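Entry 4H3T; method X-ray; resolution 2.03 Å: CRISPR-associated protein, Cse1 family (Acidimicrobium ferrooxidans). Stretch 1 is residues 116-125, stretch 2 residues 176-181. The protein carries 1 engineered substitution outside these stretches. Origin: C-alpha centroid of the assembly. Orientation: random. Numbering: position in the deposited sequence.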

ATOM      1  N   ASP A 116      -8.915  30.182  -8.797  1.00 47.57           N
ATOM      2  CA  ASP A 116     -10.049  30.715  -9.581  1.00 49.82           C
ATOM      3  C   ASP A 116     -10.795  29.598 -10.276  1.00 49.93           C
ATOM      4  O   ASP A 116     -11.426  29.857 -11.270  1.00 49.41           O
ATOM      5  N   LEU A 117     -10.625  28.357  -9.864  1.00 43.45           N
ATOM      6  CA  LEU A 117     -11.299  27.239 -10.542  1.00 43.08           C
ATOM      7  C   LEU A 117     -12.821  27.417 -10.593  1.00 47.29           C
ATOM      8  O   LEU A 117     -13.436  27.696  -9.583  1.00 46.76           O
ATOM      9  N   GLU A 118     -13.405  27.226 -11.746  1.00 43.86           N
ATOM     10  CA  GLU A 118     -14.841  27.322 -11.950  1.00 45.68           C
ATOM     11  C   GLU A 118     -15.352  26.177 -12.816  1.00 50.96           C
ATOM     12  O   GLU A 118     -14.645  25.722 -13.698  1.00 49.05           O
ATOM     13  N   PRO A 119     -16.612  25.741 -12.623  1.00 49.72           N
ATOM     14  CA  PRO A 119     -17.174  24.719 -13.532  1.00 51.24           C
ATOM     15  C   PRO A 119     -17.367  25.246 -14.957  1.00 54.05           C
ATOM     16  O   PRO A 119     -17.639  26.418 -15.157  1.00 55.12           O
ATOM     17  N   ALA A 120     -17.155  24.402 -15.970  1.00 52.64           N
ATOM     18  CA  ALA A 120     -17.355  24.801 -17.385  1.00 55.06           C
ATOM     19  C   ALA A 120     -18.826  25.144 -17.700  1.00 65.17           C
ATOM     20  O   ALA A 120     -19.095  25.958 -18.587  1.00 67.18           O
ATOM     21  N   GLY A 121     -19.748  24.486 -17.016  1.00 64.87           N
ATOM     22  CA  GLY A 121     -21.180  24.755 -17.159  1.00 68.09           C
ATOM     23  C   GLY A 121     -21.874  24.795 -15.807  1.00 74.75           C
ATOM     24  O   GLY A 121     -21.263  25.131 -14.780  1.00 76.13           O
ATOM     25  N   LYS A 122     -23.131  24.377 -15.774  1.00 68.67           N
ATOM     26  CA  LYS A 122     -23.952  24.371 -14.556  1.00 65.98           C
ATOM     27  C   LYS A 122     -23.733  23.089 -13.712  1.00 69.49           C
ATOM     28  O   LYS A 122     -23.293  22.068 -14.247  1.00 72.51           O
ATOM     29  N   GLY A 123     -23.941  23.189 -12.399  1.00 62.87           N
ATOM     30  CA  GLY A 123     -23.862  22.075 -11.457  1.00 62.16           C
ATOM     31  C   GLY A 123     -22.538  21.350 -11.150  1.00 66.31           C
ATOM     32  O   GLY A 123     -22.552  20.324 -10.446  1.00 69.20           O
ATOM     33  N   GLY A 124     -21.401  21.840 -11.610  1.00 54.49           N
ATOM     34  CA  GLY A 124     -20.128  21.121 -11.336  1.00 51.44           C
ATOM     35  C   GLY A 124     -19.665  21.043  -9.877  1.00 51.13           C
ATOM     36  O   GLY A 124     -19.066  20.035  -9.443  1.00 45.88           O
ATOM     37  N   VAL A 125     -19.977  22.078  -9.087  1.00 48.66           N
ATOM     38  CA  VAL A 125     -19.629  22.156  -7.659  1.00 47.71           C
ATOM     39  C   VAL A 125     -20.472  21.142  -6.892  1.00 51.94           C
ATOM     40  O   VAL A 125     -21.681  21.069  -7.113  1.00 51.57           O
ATOM     41  N   LYS A 176     -14.533  13.735 -13.473  1.00 41.81           N
ATOM     42  CA  LYS A 176     -14.671  14.136 -14.879  1.00 43.09           C
ATOM     43  C   LYS A 176     -15.332  15.489 -15.098  1.00 47.06           C
ATOM     44  O   LYS A 176     -15.306  15.972 -16.227  1.00 45.85           O
ATOM     45  N   THR A 177     -15.903  16.107 -14.057  1.00 47.57           N
ATOM     46  CA  THR A 177     -16.494  17.465 -14.095  1.00 48.00           C
ATOM     47  C   THR A 177     -15.568  18.366 -14.899  1.00 49.48           C
ATOM     48  O   THR A 177     -14.376  18.416 -14.585  1.00 46.35           O
ATOM     49  N   GLY A 178     -16.084  19.040 -15.914  1.00 46.07           N
ATOM     50  CA  GLY A 178     -15.257  19.898 -16.731  1.00 46.35           C
ATOM     51  C   GLY A 178     -14.958  21.210 -16.027  1.00 49.48           C
ATOM     52  O   GLY A 178     -15.849  21.819 -15.433  1.00 47.73           O
ATOM     53  N   ALA A 179     -13.744  21.717 -16.198  1.00 48.20           N
ATOM     54  CA  ALA A 179     -13.359  23.012 -15.660  1.00 47.98           C
ATOM     55  C   ALA A 179     -13.377  24.055 -16.769  1.00 50.44           C
ATOM     56  O   ALA A 179     -12.886  23.807 -17.889  1.00 47.22           O
ATOM     57  N   LYS A 180     -13.851  25.252 -16.433  1.00 46.83           N
ATOM     58  CA  LYS A 180     -13.798  26.371 -17.358  1.00 49.62           C
ATOM     59  C   LYS A 180     -12.334  26.711 -17.635  1.00 52.66           C
ATOM     60  O   LYS A 180     -11.513  26.696 -16.708  1.00 48.77           O
ATOM     61  N   GLY A 181     -12.005  26.942 -18.894  1.00 50.56           N
ATOM     62  CA  GLY A 181     -10.632  27.236 -19.304  1.00 51.61           C
ATOM     63  C   GLY A 181      -9.817  26.001 -19.671  1.00 56.92           C
ATOM     64  O   GLY A 181      -8.651  26.129 -20.052  1.00 56.53           O
TER

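Two backbone hydrogen bonds hold this contact together, and the side chains arrange themselves around them. Lys180 N donates to Glu118 O at 2.9 Å, and Ala120 N donates to Gly178 O, also at 2.9 Å; both are nearly straight, with angles of 168° and 167° at the hydrogen. Together they make a single beta bridge centred on Pro119 and Ala179. The pattern suits proline: the donor and the acceptor on stretch 1, Ala120 N and Glu118 O, belong to its neighbours, so neither hydrogen bond needs an N-H on Pro119. Glu118 O also receives a CA-H...O contact from Ala179 CA, 3.6 Å away.

One water extends the polar ladder. It accepts from Glu118 N at 2.9 Å and donates to Lys180 O at 2.8 Å, so the pairing of these two residues continues through solvent past the last direct hydrogen bond.

The same two residues also pair through their side chains. Glu118 is m at chi1 and t at chi2, and Lys180 is t at all four chi angles, fully extended. Both CA-to-CB bonds point sideways, which lets the chains run alongside one another. Their charges meet in a long salt bridge, Glu118 OE1 to Lys180 NZ at 3.8 Å, while the lysine's aliphatic portion comes closer still, with CD 3.5 Å from Glu118 OE1. The exposed pair therefore combines a loose electrostatic link with plain van der Waals packing, and Lys180 has more area covered by the opposite stretch than any other residue here.

Apolar packing is modest. Leu117, buried with chi1 t and chi2 p, starts sideways but brings its end nearer, placing CD1 4.0 Å from Ala179 CB. That methyl makes this touch even though its CA-to-CB bond points away overall. Ala120 has a sideways methyl, and its CB lies 3.9 Å from Ala179 C, packing on backbone. The CA-to-CB bond of Pro119 points away, and its CA approaches Gly178 O at 3.7 Å.

Thr177 alone among the side chains points toward the other stretch. With chi1 m, it sets CG2 3.7 Å from Gly124 CA, a methyl resting on a bare backbone. Glycine is well matched to that spot: an ideal CB on Gly124 would lie a tight 3.1 Å from Thr177 CG2 and would clash with Pro119 CB at 2.7 Å. The rule to read from this contact is economical: backbone hydrogen bonds set the register, a long charged pair covers an exposed flank, and a bare glycine, Gly124, leaves room for the Thr177 methyl.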

ATOM      1  CB  ASP A 116      -9.478  31.711 -10.636  1.00 55.14           C
ATOM      2  CG  ASP A 116      -8.769  32.900 -10.000  1.00 84.78           C
ATOM      3  OD1 ASP A 116      -9.407  33.597  -9.150  1.00 86.16           O
ATOM      4  OD2 ASP A 116      -7.571  33.115 -10.314  1.00 98.50           O
ATOM      5  CB  LEU A 117     -11.010  25.925  -9.870  1.00 41.03           C
ATOM      6  CG  LEU A 117     -11.163  24.637 -10.743  1.00 43.30           C
ATOM      7  CD1 LEU A 117     -10.164  24.604 -11.893  1.00 44.85           C
ATOM      8  CD2 LEU A 117     -10.945  23.407  -9.883  1.00 43.07           C
ATOM      9  CB  GLU A 118     -15.227  28.650 -12.635  1.00 50.17           C
ATOM     10  CG  GLU A 118     -14.977  29.868 -11.755  1.00 58.04           C
ATOM     11  CD  GLU A 118     -15.326  31.182 -12.431  1.00 91.67           C
ATOM     12  OE1 GLU A 118     -15.210  31.261 -13.676  1.00 74.22           O
ATOM     13  OE2 GLU A 118     -15.700  32.139 -11.717  1.00 98.74           O
ATOM     14  CB  PRO A 119     -18.502  24.351 -12.864  1.00 53.39           C
ATOM     15  CG  PRO A 119     -18.844  25.478 -11.973  1.00 56.46           C
ATOM     16  CD  PRO A 119     -17.605  26.231 -11.642  1.00 51.12           C
ATOM     17  CB  ALA A 120     -16.894  23.704 -18.309  1.00 56.45           C
ATOM     18  CB  LYS A 122     -25.433  24.498 -14.997  1.00 70.99           C
ATOM     19  CG  LYS A 122     -25.689  25.776 -15.850  1.00 85.14           C
ATOM     20  CD  LYS A 122     -26.735  25.614 -16.964  1.00 99.62           C
ATOM     21  CE  LYS A 122     -28.055  26.289 -16.670  1.00106.93           C
ATOM     22  NZ  LYS A 122     -29.015  26.121 -17.799  1.00107.06           N
ATOM     23  CB  VAL A 125     -19.811  23.593  -7.087  1.00 51.79           C
ATOM     24  CG1 VAL A 125     -19.454  23.640  -5.589  1.00 52.05           C
ATOM     25  CG2 VAL A 125     -18.924  24.581  -7.831  1.00 50.85           C
ATOM     26  CB  LYS A 176     -15.480  13.067 -15.649  1.00 46.30           C
ATOM     27  CG  LYS A 176     -16.986  13.011 -15.250  1.00 47.10           C
ATOM     28  CD  LYS A 176     -17.720  11.850 -15.835  1.00 59.12           C
ATOM     29  CE  LYS A 176     -19.171  11.765 -15.297  1.00 50.86           C
ATOM     30  NZ  LYS A 176     -20.046  11.075 -16.252  1.00 72.96           N
ATOM     31  CB  THR A 177     -16.574  18.000 -12.604  1.00 58.99           C
ATOM     32  OG1 THR A 177     -17.398  17.147 -11.821  1.00 62.94           O
ATOM     33  CG2 THR A 177     -17.101  19.390 -12.491  1.00 62.23           C
ATOM     34  CB  ALA A 179     -11.976  22.945 -15.035  1.00 48.23           C
ATOM     35  CB  LYS A 180     -14.510  27.573 -16.742  1.00 52.35           C
ATOM     36  CG  LYS A 180     -14.615  28.784 -17.662  1.00 64.87           C
ATOM     37  CD  LYS A 180     -15.314  29.938 -16.908  1.00 72.04           C
ATOM     38  CE  LYS A 180     -15.833  31.009 -17.841  1.00 95.36           C
ATOM     39  NZ  LYS A 180     -16.684  32.005 -17.130  1.00103.98           N
TER
HETATM   40  O   HOH W   1     -11.529  27.315 -13.996  1.00 47.32           O